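Local coordinates for peptidoglycan synthetase penicillin-binding protein 3 (Bifidobacterium adolescentis, PDB 4YE5), which probably binds penicillin and, as a member of the transpeptidase family, is expected to cross-link peptidoglycan strands during cell-wall synthesis, at residues 154-157 / 158-162; 175-178 / 179-182; 461-464 / 465-469; 476-479 / 480-483. All blocks are in the same frame, centred on the assembly; numbering follows the deposited sequence.

Contact 1: residues 154-157 / 158-162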
ATOM      1  N   THR A 154     -14.950  -2.656  -2.280  1.00 23.21           N
ATOM      2  CA  THR A 154     -14.094  -3.373  -1.331  1.00 21.21           C
ATOM      3  C   THR A 154     -12.685  -3.684  -1.821  1.00 22.62           C
ATOM      4  O   THR A 154     -11.826  -4.089  -1.015  1.00 23.06           O
ATOM      5  CB  THR A 154     -14.732  -4.725  -0.914  1.00 20.07           C
ATOM      6  OG1 THR A 154     -14.926  -5.528  -2.082  1.00 25.02           O
ATOM      7  CG2 THR A 154     -16.081  -4.487  -0.221  1.00 26.52           C
ATOM      8  N   LEU A 155     -12.443  -3.546  -3.128  1.00 22.28           N
ATOM      9  CA  LEU A 155     -11.114  -3.867  -3.670  1.00 23.99           C
ATOM     10  C   LEU A 155     -10.022  -3.106  -2.920  1.00 25.21           C
ATOM     11  O   LEU A 155     -10.095  -1.892  -2.795  1.00 17.50           O
ATOM     12  CB  LEU A 155     -11.029  -3.557  -5.171  1.00 18.19           C
ATOM     13  CG  LEU A 155      -9.660  -3.872  -5.800  1.00 20.65           C
ATOM     14  CD1 LEU A 155      -9.476  -5.376  -5.989  1.00 21.15           C
ATOM     15  CD2 LEU A 155      -9.505  -3.141  -7.128  1.00 19.67           C
HETATM   16  N   MSE A 156      -9.026  -3.828  -2.406  1.00 18.57           N
HETATM   17  CA  MSE A 156      -7.931  -3.241  -1.623  1.00 16.83           C
HETATM   18  C   MSE A 156      -8.384  -2.106  -0.658  1.00 16.57           C
HETATM   19  O   MSE A 156      -7.704  -1.090  -0.511  1.00 18.28           O
HETATM   20  CB  MSE A 156      -6.787  -2.775  -2.560  1.00 16.12           C
HETATM   21  CG  MSE A 156      -7.138  -1.586  -3.508  1.00 18.11           C
HETATM   22 SE   MSE A 156      -5.626  -1.039  -4.670  0.66 25.46          SE
HETATM   23  CE  MSE A 156      -6.497  -1.394  -6.357  1.00 34.42           C
ATOM     24  N   GLY A 157      -9.521  -2.304   0.004  1.00 18.62           N
ATOM     25  CA  GLY A 157     -10.167  -1.239   0.768  1.00 19.39           C
ATOM     26  C   GLY A 157      -9.303  -0.654   1.872  1.00 21.76           C
ATOM     27  O   GLY A 157      -9.214   0.562   2.019  1.00 20.71           O
ATOM     28  N   SER A 158      -8.639  -1.507   2.640  1.00 17.18           N
ATOM     29  CA  SER A 158      -7.873  -1.005   3.775  1.00 23.25           C
ATOM     30  C   SER A 158      -6.514  -0.510   3.320  1.00 22.00           C
ATOM     31  O   SER A 158      -5.861   0.299   4.020  1.00 20.75           O
ATOM     32  CB  SER A 158      -7.709  -2.087   4.851  1.00 25.37           C
ATOM     33  OG  SER A 158      -7.042  -3.216   4.299  1.00 34.11           O
ATOM     34  N   LEU A 159      -6.071  -0.971   2.152  1.00 16.85           N
ATOM     35  CA  LEU A 159      -4.837  -0.430   1.571  1.00 20.79           C
ATOM     36  C   LEU A 159      -5.050   1.007   1.065  1.00 22.58           C
ATOM     37  O   LEU A 159      -4.168   1.846   1.180  1.00 19.32           O
ATOM     38  CB  LEU A 159      -4.333  -1.312   0.415  1.00 16.42           C
ATOM     39  CG  LEU A 159      -3.001  -0.915  -0.225  1.00 26.84           C
ATOM     40  CD1 LEU A 159      -1.877  -0.890   0.798  1.00 27.37           C
ATOM     41  CD2 LEU A 159      -2.655  -1.847  -1.384  1.00 26.30           C
ATOM     42  N   LEU A 160      -6.194   1.257   0.443  1.00 17.13           N
ATOM     43  CA  LEU A 160      -6.543   2.609   0.010  1.00 22.88           C
ATOM     44  C   LEU A 160      -6.764   3.490   1.236  1.00 21.79           C
ATOM     45  O   LEU A 160      -6.301   4.617   1.289  1.00 20.87           O
ATOM     46  CB  LEU A 160      -7.814   2.585  -0.851  1.00 18.83           C
ATOM     47  CG  LEU A 160      -7.539   2.096  -2.282  1.00 22.69           C
ATOM     48  CD1 LEU A 160      -8.825   1.925  -3.074  1.00 19.38           C
ATOM     49  CD2 LEU A 160      -6.604   3.067  -2.987  1.00 23.78           C
ATOM     50  N   GLY A 161      -7.459   2.951   2.235  1.00 21.20           N
ATOM     51  CA  GLY A 161      -7.690   3.665   3.473  1.00 18.34           C
ATOM     52  C   GLY A 161      -8.950   4.515   3.398  1.00 18.61           C
ATOM     53  O   GLY A 161     -10.040   3.997   3.096  1.00 21.32           O
ATOM     54  N   GLY A 162      -8.802   5.818   3.651  1.00 18.94           N
ATOM     55  CA  GLY A 162      -9.947   6.721   3.646  1.00 19.22           C
ATOM     56  C   GLY A 162      -9.573   8.129   4.087  1.00 23.67           C
ATOM     57  O   GLY A 162      -8.441   8.373   4.530  1.00 23.38           O
TER
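Met156, built as selenomethionine, lays its CG against the branch point of Leu160, with Met156 CG 3.9 Å from Leu160 CG and the two side chains passing each other at a slant. A chi1 of 67° places that CG between the methionine's own backbone N and carbonyl carbon, on the side where Leu160 comes up one turn later. Leu159 meets the base of the same residue, its CB 3.5 Å from Met156 O and 4.1 Å from Met156 CB. Leu160 CD1 also lies 4.0 Å from Leu155 O. Apolar side chains suit this buried spot, and the unbranched methionine can lie along its neighbours, packing also on Ile219 and on Gln224 of helix 221-238. Beneath the side chains, Leu160 N donates to Met156 O at 2.9 Å, almost head-on to the carbonyl. Gly161 N donates to Gly157 O at 3.0 Å from a direction tilted 26° out of the carbonyl plane. Gly161 then leaves the helix with positive phi, a conformation in which a CB would be jammed against the preceding carbonyl oxygen. The result is a one-turn helix, 157-160, with Met156 at its N-cap position and glycine at its exit, within the dimerisation-domain family region.

Contact 2: residues 175-178 / 179-182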
ATOM      1  N   GLN A 175      -3.483   8.521   3.383  1.00 22.37           N
ATOM      2  CA  GLN A 175      -2.670   9.161   4.398  1.00 22.97           C
ATOM      3  C   GLN A 175      -1.230   9.297   3.920  1.00 28.43           C
ATOM      4  O   GLN A 175      -0.628  10.363   4.017  1.00 25.43           O
ATOM      5  CB  GLN A 175      -2.711   8.342   5.691  1.00 20.72           C
ATOM      6  CG  GLN A 175      -1.665   8.772   6.730  1.00 26.89           C
ATOM      7  CD  GLN A 175      -1.761   7.950   8.006  1.00 39.66           C
ATOM      8  OE1 GLN A 175      -2.759   7.272   8.239  1.00 46.64           O
ATOM      9  NE2 GLN A 175      -0.714   7.991   8.824  1.00 45.94           N
HETATM   10  N   MSE A 176      -0.669   8.212   3.399  1.00 26.79           N
HETATM   11  CA  MSE A 176       0.726   8.244   2.967  1.00 23.37           C
HETATM   12  C   MSE A 176       0.992   9.293   1.896  1.00 24.92           C
HETATM   13  O   MSE A 176       2.030   9.943   1.901  1.00 26.32           O
HETATM   14  CB  MSE A 176       1.132   6.890   2.401  1.00 20.27           C
HETATM   15  CG  MSE A 176       2.575   6.842   2.017  1.00 30.26           C
HETATM   16 SE   MSE A 176       3.012   5.024   1.503  0.43 39.72          SE
HETATM   17  CE  MSE A 176       2.452   5.181  -0.305  1.00 19.60           C
ATOM     18  N   GLU A 177       0.064   9.422   0.955  1.00 22.53           N
ATOM     19  CA  GLU A 177       0.230  10.345  -0.167  1.00 23.21           C
ATOM     20  C   GLU A 177      -0.558  11.639   0.051  1.00 27.38           C
ATOM     21  O   GLU A 177      -0.843  12.358  -0.900  1.00 24.25           O
ATOM     22  CB  GLU A 177      -0.247   9.672  -1.451  1.00 22.50           C
ATOM     23  CG  GLU A 177       0.652   8.488  -1.852  1.00 23.31           C
ATOM     24  CD  GLU A 177       2.066   8.943  -2.044  1.00 31.44           C
ATOM     25  OE1 GLU A 177       2.282   9.820  -2.914  1.00 37.60           O
ATOM     26  OE2 GLU A 177       2.946   8.474  -1.287  1.00 35.33           O
ATOM     27  N   ASN A 178      -0.903  11.925   1.300  1.00 25.43           N
ATOM     28  CA  ASN A 178      -1.798  13.038   1.610  1.00 30.57           C
ATOM     29  C   ASN A 178      -1.276  14.383   1.118  1.00 30.50           C
ATOM     30  O   ASN A 178      -2.036  15.180   0.577  1.00 28.77           O
ATOM     31  CB  ASN A 178      -2.109  13.095   3.110  1.00 21.74           C
ATOM     32  CG  ASN A 178      -3.288  14.020   3.431  1.00 31.48           C
ATOM     33  OD1 ASN A 178      -4.392  13.849   2.910  1.00 28.45           O
ATOM     34  ND2 ASN A 178      -3.054  14.996   4.304  1.00 31.84           N
ATOM     35  N   LYS A 179       0.017  14.627   1.300  1.00 27.96           N
ATOM     36  CA  LYS A 179       0.601  15.909   0.917  1.00 35.91           C
ATOM     37  C   LYS A 179       0.389  16.142  -0.573  1.00 37.83           C
ATOM     38  O   LYS A 179      -0.171  17.167  -0.977  1.00 28.98           O
ATOM     39  CB  LYS A 179       2.088  15.971   1.274  1.00 33.17           C
ATOM     40  CG  LYS A 179       2.708  17.378   1.140  1.00 38.11           C
ATOM     41  CD  LYS A 179       4.082  17.414   1.820  1.00 43.31           C
ATOM     42  CE  LYS A 179       4.923  18.611   1.382  1.00 51.41           C
ATOM     43  NZ  LYS A 179       4.292  19.908   1.740  1.00 57.86           N
ATOM     44  N   THR A 180       0.806  15.162  -1.370  1.00 30.15           N
ATOM     45  CA  THR A 180       0.631  15.177  -2.817  1.00 30.77           C
ATOM     46  C   THR A 180      -0.835  15.312  -3.220  1.00 32.24           C
ATOM     47  O   THR A 180      -1.176  16.143  -4.069  1.00 31.40           O
ATOM     48  CB  THR A 180       1.222  13.875  -3.448  1.00 41.01           C
ATOM     49  OG1 THR A 180       2.623  13.813  -3.175  1.00 45.97           O
ATOM     50  CG2 THR A 180       1.033  13.852  -4.941  1.00 44.26           C
ATOM     51  N   LEU A 181      -1.700  14.492  -2.621  1.00 24.16           N
ATOM     52  CA  LEU A 181      -3.137  14.507  -2.959  1.00 20.97           C
ATOM     53  C   LEU A 181      -3.904  15.781  -2.529  1.00 23.38           C
ATOM     54  O   LEU A 181      -4.902  16.146  -3.145  1.00 28.88           O
ATOM     55  CB  LEU A 181      -3.830  13.277  -2.357  1.00 22.49           C
ATOM     56  CG  LEU A 181      -3.387  11.904  -2.899  1.00 24.22           C
ATOM     57  CD1 LEU A 181      -3.859  10.770  -1.968  1.00 23.87           C
ATOM     58  CD2 LEU A 181      -3.927  11.719  -4.325  1.00 19.88           C
ATOM     59  N   THR A 182      -3.469  16.420  -1.449  1.00 24.59           N
ATOM     60  CA  THR A 182      -4.214  17.553  -0.884  1.00 31.99           C
ATOM     61  C   THR A 182      -4.077  18.837  -1.707  1.00 31.27           C
ATOM     62  O   THR A 182      -5.047  19.573  -1.887  1.00 33.25           O
ATOM     63  CB  THR A 182      -3.799  17.832   0.580  1.00 33.57           C
ATOM     64  OG1 THR A 182      -4.257  16.759   1.403  1.00 32.89           O
ATOM     65  CG2 THR A 182      -4.419  19.150   1.105  1.00 35.25           C
TER
HETATM   66  O   HOH W   1       2.020  12.807   2.349  1.00 32.97           O
HETATM   67  O   HOH W   2      -5.437  16.886   3.647  1.00 38.01           O
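Glu177 and Leu181 meet one turn apart at a helix-to-helix junction: Glu177 is the residue that breaks helix 172-176 and also occupies the N-cap position of helix 178-182. The tight side lies here. Leu181 N donates to Glu177 O at 2.9 Å with an N-H...O angle of 167°, and the leucine folds back over the same oxygen, its CG 3.3 Å from Glu177 O. With chi1 at -65°, Leu181 CG stands beside its own backbone N, which explains why the branch hugs the carbonyl it bonds. Its CD1 then reaches Glu177 CB at 3.8 Å. An apolar branch fits this buried spot, since Val215 of strand 214-217 packs against Glu177, Thr180 and Leu181 alike.

The carboxylate of Glu177 is held less closely. It runs alongside Thr180, both pointing the same way, but Glu177 OE1 stays 4.0 Å from Thr180 OG1. Lys179 is exposed, as suits a long charged chain; its backbone N donates at 2.9 Å to a water that in turn donates to Met176 O, spanning the break between the helices.

On the Asn178 side, polar groups serve as anchors. Asn178 OD1 accepts from Gly169 N and Arg32 NH2, while the Asn178 and Thr182 side chains slant past each other. A second water accepts from Asn178 ND2 at 3.1 Å; its approach to Thr182 OG1 is doubtfully short. Asn178 O takes the backbone bond from Thr182 N at 2.8 Å.

Contact 3: residues 461-464 / 465-469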
HETATM    1  N   MSE A 461      21.367 -20.938  -5.519  1.00 22.33           N
HETATM    2  CA  MSE A 461      20.242 -20.947  -4.583  1.00 19.45           C
HETATM    3  C   MSE A 461      18.898 -21.078  -5.326  1.00 18.27           C
HETATM    4  O   MSE A 461      17.979 -21.731  -4.863  1.00 17.35           O
HETATM    5  CB  MSE A 461      20.246 -19.678  -3.725  1.00 20.28           C
HETATM    6  CG  MSE A 461      21.369 -19.606  -2.698  1.00 17.59           C
HETATM    7 SE   MSE A 461      21.345 -21.145  -1.528  0.60 22.23          SE
HETATM    8  CE  MSE A 461      19.575 -20.950  -0.776  1.00 17.45           C
ATOM      9  N   LEU A 462      18.790 -20.448  -6.485  1.00 18.42           N
ATOM     10  CA  LEU A 462      17.590 -20.574  -7.307  1.00 16.21           C
ATOM     11  C   LEU A 462      17.413 -22.036  -7.736  1.00 17.96           C
ATOM     12  O   LEU A 462      16.304 -22.589  -7.712  1.00 19.68           O
ATOM     13  CB  LEU A 462      17.738 -19.681  -8.549  1.00 22.62           C
ATOM     14  CG  LEU A 462      16.532 -19.456  -9.451  1.00 28.77           C
ATOM     15  CD1 LEU A 462      15.415 -18.769  -8.691  1.00 23.62           C
ATOM     16  CD2 LEU A 462      16.942 -18.598 -10.645  1.00 35.15           C
ATOM     17  N   ASN A 463      18.523 -22.647  -8.140  1.00 21.50           N
ATOM     18  CA  ASN A 463      18.571 -24.060  -8.491  1.00 18.73           C
ATOM     19  C   ASN A 463      18.123 -24.947  -7.302  1.00 18.21           C
ATOM     20  O   ASN A 463      17.317 -25.861  -7.462  1.00 18.23           O
ATOM     21  CB  ASN A 463      19.994 -24.400  -8.949  1.00 23.02           C
ATOM     22  CG  ASN A 463      20.123 -25.807  -9.528  1.00 27.52           C
ATOM     23  OD1 ASN A 463      19.674 -26.786  -8.935  1.00 27.44           O
ATOM     24  ND2 ASN A 463      20.761 -25.906 -10.690  1.00 25.93           N
ATOM     25  N   ALA A 464      18.629 -24.665  -6.107  1.00 23.94           N
ATOM     26  CA  ALA A 464      18.225 -25.431  -4.915  1.00 23.13           C
ATOM     27  C   ALA A 464      16.755 -25.178  -4.559  1.00 20.95           C
ATOM     28  O   ALA A 464      16.053 -26.092  -4.099  1.00 20.21           O
ATOM     29  CB  ALA A 464      19.137 -25.103  -3.724  1.00 18.29           C
HETATM   30  N   MSE A 465      16.284 -23.947  -4.774  1.00 15.83           N
HETATM   31  CA  MSE A 465      14.868 -23.626  -4.561  1.00 20.00           C
HETATM   32  C   MSE A 465      13.949 -24.310  -5.576  1.00 17.03           C
HETATM   33  O   MSE A 465      12.808 -24.660  -5.264  1.00 16.14           O
HETATM   34  CB  MSE A 465      14.603 -22.108  -4.546  1.00 18.29           C
HETATM   35  CG  MSE A 465      15.216 -21.386  -3.352  1.00 14.66           C
HETATM   36 SE   MSE A 465      14.744 -19.505  -3.365  0.55 14.33          SE
HETATM   37  CE  MSE A 465      12.801 -19.702  -3.066  1.00 12.28           C
ATOM     38  N   GLU A 466      14.443 -24.502  -6.789  1.00 16.83           N
ATOM     39  CA  GLU A 466      13.679 -25.244  -7.765  1.00 18.01           C
ATOM     40  C   GLU A 466      13.572 -26.720  -7.338  1.00 20.21           C
ATOM     41  O   GLU A 466      12.508 -27.338  -7.477  1.00 17.35           O
ATOM     42  CB  GLU A 466      14.267 -25.092  -9.184  1.00 18.48           C
ATOM     43  CG  GLU A 466      13.593 -26.015 -10.189  1.00 25.59           C
ATOM     44  CD  GLU A 466      13.719 -25.556 -11.640  1.00 30.39           C
ATOM     45  OE1 GLU A 466      14.523 -24.643 -11.928  1.00 29.05           O
ATOM     46  OE2 GLU A 466      12.999 -26.121 -12.491  1.00 29.95           O
ATOM     47  N   SER A 467      14.657 -27.279  -6.797  1.00 17.32           N
ATOM     48  CA  SER A 467      14.576 -28.627  -6.223  1.00 29.49           C
ATOM     49  C   SER A 467      13.606 -28.630  -5.034  1.00 25.90           C
ATOM     50  O   SER A 467      12.832 -29.573  -4.856  1.00 21.66           O
ATOM     51  CB  SER A 467      15.958 -29.150  -5.798  1.00 18.91           C
ATOM     52  OG  SER A 467      16.794 -29.314  -6.931  1.00 19.90           O
ATOM     53  N   SER A 468      13.622 -27.564  -4.238  1.00 19.90           N
ATOM     54  CA  SER A 468      12.683 -27.457  -3.110  1.00 15.61           C
ATOM     55  C   SER A 468      11.215 -27.439  -3.596  1.00 17.03           C
ATOM     56  O   SER A 468      10.365 -28.064  -2.985  1.00 18.11           O
ATOM     57  CB  SER A 468      12.978 -26.210  -2.241  1.00 14.89           C
ATOM     58  OG  SER A 468      14.317 -26.252  -1.713  1.00 20.21           O
ATOM     59  N   ALA A 469      10.927 -26.730  -4.693  1.00 16.91           N
ATOM     60  CA  ALA A 469       9.565 -26.710  -5.270  1.00 19.90           C
ATOM     61  C   ALA A 469       9.144 -28.097  -5.784  1.00 16.57           C
ATOM     62  O   ALA A 469       8.018 -28.548  -5.568  1.00 20.07           O
ATOM     63  CB  ALA A 469       9.473 -25.695  -6.422  1.00 14.27           C
TER
HETATM   64  O   HOH W   3      19.077 -28.400  -6.605  1.00 23.91           O
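Met461 O receives Met465 N at 2.8 Å, and the side chain of Met465 closes over the same carbonyl, its CG 3.2 Å from Met461 O. With chi1 at -67°, Met465 keeps CG beside its own backbone N, hence near the oxygen that this N bonds. Both residues, modelled as selenomethionine, are long and apolar and suit a buried place among several elements: Met461 packs on helix 290-299, Met465 on Ala484, and both touch Ile418.

Leu462 follows, its carbonyl accepting from Glu466 N at 2.8 Å while its side chain packs on Ile418 and Ala484. Glu466 is extended beyond CG, and its OE2 forms a salt bridge with Arg482.

Asn463 O takes Ser467 N at 3.1 Å. A water lies between Asn463 OD1 and Ser467 OG, though its approach to Ser467 OG is doubtfully short. Each side chain also has a partner in the C-terminal region: Asn463 ND2 donates to Asp560 O, and Ser467 OG pairs with Arg558.

Ala464 ends the walk. Its small CB fits against Ala336 and Leu339 of helix 335-340, and its carbonyl is gripped twice, by Ser468 N at 2.8 Å and by Ser468 OG at 3.0 Å. The two donors arrive from opposite faces of the carbonyl plane, the hydroxyl 35° out of it. By donating to the carbonyl one turn earlier, the buried Ser468 hydroxyl uses its proton within the helix. Ser468 also touches Lys486, part of what is probably the KSG-type motif of this family, and the bond would limit rotation of a hydroxyl close to that motif.

Contact 4: residues 476-479 / 480-483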
ATOM      1  N   VAL A 476       1.540 -29.082  -5.799  1.00 20.96           N
ATOM      2  CA  VAL A 476       1.779 -27.658  -6.107  1.00 20.06           C
ATOM      3  C   VAL A 476       2.353 -27.580  -7.527  1.00 20.63           C
ATOM      4  O   VAL A 476       3.489 -27.984  -7.767  1.00 18.24           O
ATOM      5  CB  VAL A 476       2.742 -26.977  -5.101  1.00 18.83           C
ATOM      6  CG1 VAL A 476       2.857 -25.451  -5.396  1.00 13.31           C
ATOM      7  CG2 VAL A 476       2.297 -27.206  -3.657  1.00 16.37           C
ATOM      8  N   LYS A 477       1.557 -27.085  -8.467  1.00 20.03           N
ATOM      9  CA  LYS A 477       1.898 -27.161  -9.884  1.00 20.30           C
ATOM     10  C   LYS A 477       1.341 -25.952 -10.605  1.00 22.79           C
ATOM     11  O   LYS A 477       0.228 -25.543 -10.327  1.00 17.61           O
ATOM     12  CB  LYS A 477       1.237 -28.381 -10.555  1.00 28.92           C
ATOM     13  CG  LYS A 477       1.877 -29.745 -10.340  1.00 37.17           C
ATOM     14  CD  LYS A 477       1.243 -30.765 -11.309  1.00 41.38           C
ATOM     15  CE  LYS A 477       1.490 -32.249 -10.904  1.00 40.45           C
ATOM     16  NZ  LYS A 477       0.823 -32.642  -9.587  1.00 27.66           N
ATOM     17  N   VAL A 478       2.099 -25.412 -11.558  1.00 18.77           N
ATOM     18  CA  VAL A 478       1.537 -24.496 -12.535  1.00 18.74           C
ATOM     19  C   VAL A 478       1.939 -25.074 -13.881  1.00 22.91           C
ATOM     20  O   VAL A 478       3.113 -25.016 -14.263  1.00 24.61           O
ATOM     21  CB  VAL A 478       2.055 -23.040 -12.402  1.00 22.66           C
ATOM     22  CG1 VAL A 478       1.445 -22.164 -13.519  1.00 26.03           C
ATOM     23  CG2 VAL A 478       1.686 -22.448 -11.058  1.00 22.25           C
ATOM     24  N   ASP A 479       0.969 -25.666 -14.576  1.00 22.15           N
ATOM     25  CA  ASP A 479       1.256 -26.458 -15.772  1.00 28.73           C
ATOM     26  C   ASP A 479       2.031 -25.650 -16.815  1.00 25.82           C
ATOM     27  O   ASP A 479       1.624 -24.544 -17.176  1.00 26.11           O
ATOM     28  CB  ASP A 479      -0.026 -27.000 -16.398  1.00 33.37           C
ATOM     29  CG  ASP A 479       0.258 -27.930 -17.571  1.00 40.62           C
ATOM     30  OD1 ASP A 479       1.127 -28.811 -17.411  1.00 40.75           O
ATOM     31  OD2 ASP A 479      -0.367 -27.776 -18.648  1.00 45.55           O
ATOM     32  N   GLY A 480       3.159 -26.195 -17.254  1.00 27.51           N
ATOM     33  CA  GLY A 480       3.999 -25.545 -18.245  1.00 32.60           C
ATOM     34  C   GLY A 480       5.106 -24.682 -17.653  1.00 32.77           C
ATOM     35  O   GLY A 480       5.943 -24.161 -18.380  1.00 27.12           O
ATOM     36  N   TYR A 481       5.137 -24.512 -16.335  1.00 24.29           N
ATOM     37  CA  TYR A 481       6.111 -23.572 -15.775  1.00 22.14           C
ATOM     38  C   TYR A 481       6.934 -24.146 -14.638  1.00 27.52           C
ATOM     39  O   TYR A 481       6.401 -24.793 -13.731  1.00 29.17           O
ATOM     40  CB  TYR A 481       5.403 -22.287 -15.312  1.00 21.75           C
ATOM     41  CG  TYR A 481       4.669 -21.588 -16.452  1.00 26.65           C
ATOM     42  CD1 TYR A 481       3.362 -21.935 -16.783  1.00 26.84           C
ATOM     43  CD2 TYR A 481       5.292 -20.603 -17.202  1.00 21.06           C
ATOM     44  CE1 TYR A 481       2.695 -21.314 -17.830  1.00 25.98           C
ATOM     45  CE2 TYR A 481       4.624 -19.974 -18.254  1.00 23.87           C
ATOM     46  CZ  TYR A 481       3.333 -20.336 -18.562  1.00 27.10           C
ATOM     47  OH  TYR A 481       2.667 -19.706 -19.603  1.00 28.56           O
ATOM     48  N   ARG A 482       8.231 -23.880 -14.673  1.00 23.60           N
ATOM     49  CA  ARG A 482       9.118 -24.258 -13.571  1.00 23.12           C
ATOM     50  C   ARG A 482       9.014 -23.234 -12.450  1.00 23.18           C
ATOM     51  O   ARG A 482       8.920 -22.044 -12.730  1.00 21.02           O
ATOM     52  CB  ARG A 482      10.554 -24.357 -14.087  1.00 23.92           C
ATOM     53  CG  ARG A 482      10.741 -25.520 -15.063  1.00 26.06           C
ATOM     54  CD  ARG A 482      12.031 -25.421 -15.867  1.00 21.49           C
ATOM     55  NE  ARG A 482      13.218 -25.214 -15.042  1.00 23.16           N
ATOM     56  CZ  ARG A 482      14.419 -24.932 -15.544  1.00 29.32           C
ATOM     57  NH1 ARG A 482      14.591 -24.846 -16.863  1.00 26.74           N
ATOM     58  NH2 ARG A 482      15.452 -24.749 -14.738  1.00 29.39           N
HETATM   59  N   MSE A 483       9.022 -23.697 -11.193  1.00 17.40           N
HETATM   60  CA  MSE A 483       8.971 -22.810 -10.026  1.00 18.47           C
HETATM   61  C   MSE A 483      10.172 -23.033  -9.130  1.00 20.67           C
HETATM   62  O   MSE A 483      10.671 -24.150  -9.016  1.00 19.45           O
HETATM   63  CB  MSE A 483       7.710 -23.075  -9.174  1.00 18.85           C
HETATM   64  CG  MSE A 483       6.399 -22.543  -9.789  1.00 25.70           C
HETATM   65 SE   MSE A 483       4.833 -22.885  -8.654  0.54 24.45          SE
HETATM   66  CE  MSE A 483       4.631 -24.733  -9.031  1.00 20.13           C
TER
HETATM   67  O   HOH W   4       4.736 -26.357 -12.117  1.00 27.39           O
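A type II beta turn runs from Val478 to Tyr481 and is closed by Tyr481 N donating to Val478 O at 2.9 Å, with an N-H...O angle of 150°. Gly480 takes the third position, where phi is 93°; a CB there would clash with Asp479 O, so the lack of a side chain is what lets the chain turn. Asp479, charged and exposed, suits the second position at the corner. The tyrosine ring lies beside the turn. Tyr481 CD1 is 3.2 Å from Asp479 O, and Tyr481 CD1 is 3.8 Å from Val478 CG1, both partners approaching the ring obliquely. Val478 O sits at the ring edge, in plane. The far end of the ring is anchored through Tyr481 OH to Val552 O.

The turn reverses the chain between helix 455-470 and strand 484-492, an outermost strand of the five-stranded antiparallel sheet in the transpeptidase region. A water continues the pairing of the two arms, accepting from Val478 N at 2.9 Å and donating to Tyr481 O at 2.8 Å.

Further from the bend, apolar groups join the arms. Met483, a selenomethionine, crosses Val478 and Val476 at about a right angle, bringing its SE to 4.0 Å from Val478 CG2. A chi3 of -76° bends the terminal methyl back to the other arm's backbone, and Met483 CE comes to rest 3.6 Å from Val478 N. The branched valines are buried, both packing on Ala540 of helix 535-549, and Met483 shares Ile510 with Val478.

In the fold
Contacts 1 and 3 are buried, contact 2 lies at the surface and contact 4 is partly covered. Contacts 1 and 2 fall in the dimerisation-domain family region, their centres about 15 Å apart without touching; contacts 3 and 4 belong to the transpeptidase region, at least about 21 Å from the first pair at the nearest atoms. Only contacts 3 and 4 touch, through the salt bridge of Glu466 and through Ala469 CB, 3.2 Å from Met483 O, tying helix 455-470 to the chain leading into strand 484-492. The chemistry follows the setting: apolar side-chain packing at contact 1, water and anchored polar groups at contact 2, doubled carbonyl bonding at contact 3, and a glycine-dependent reversal at contact 4.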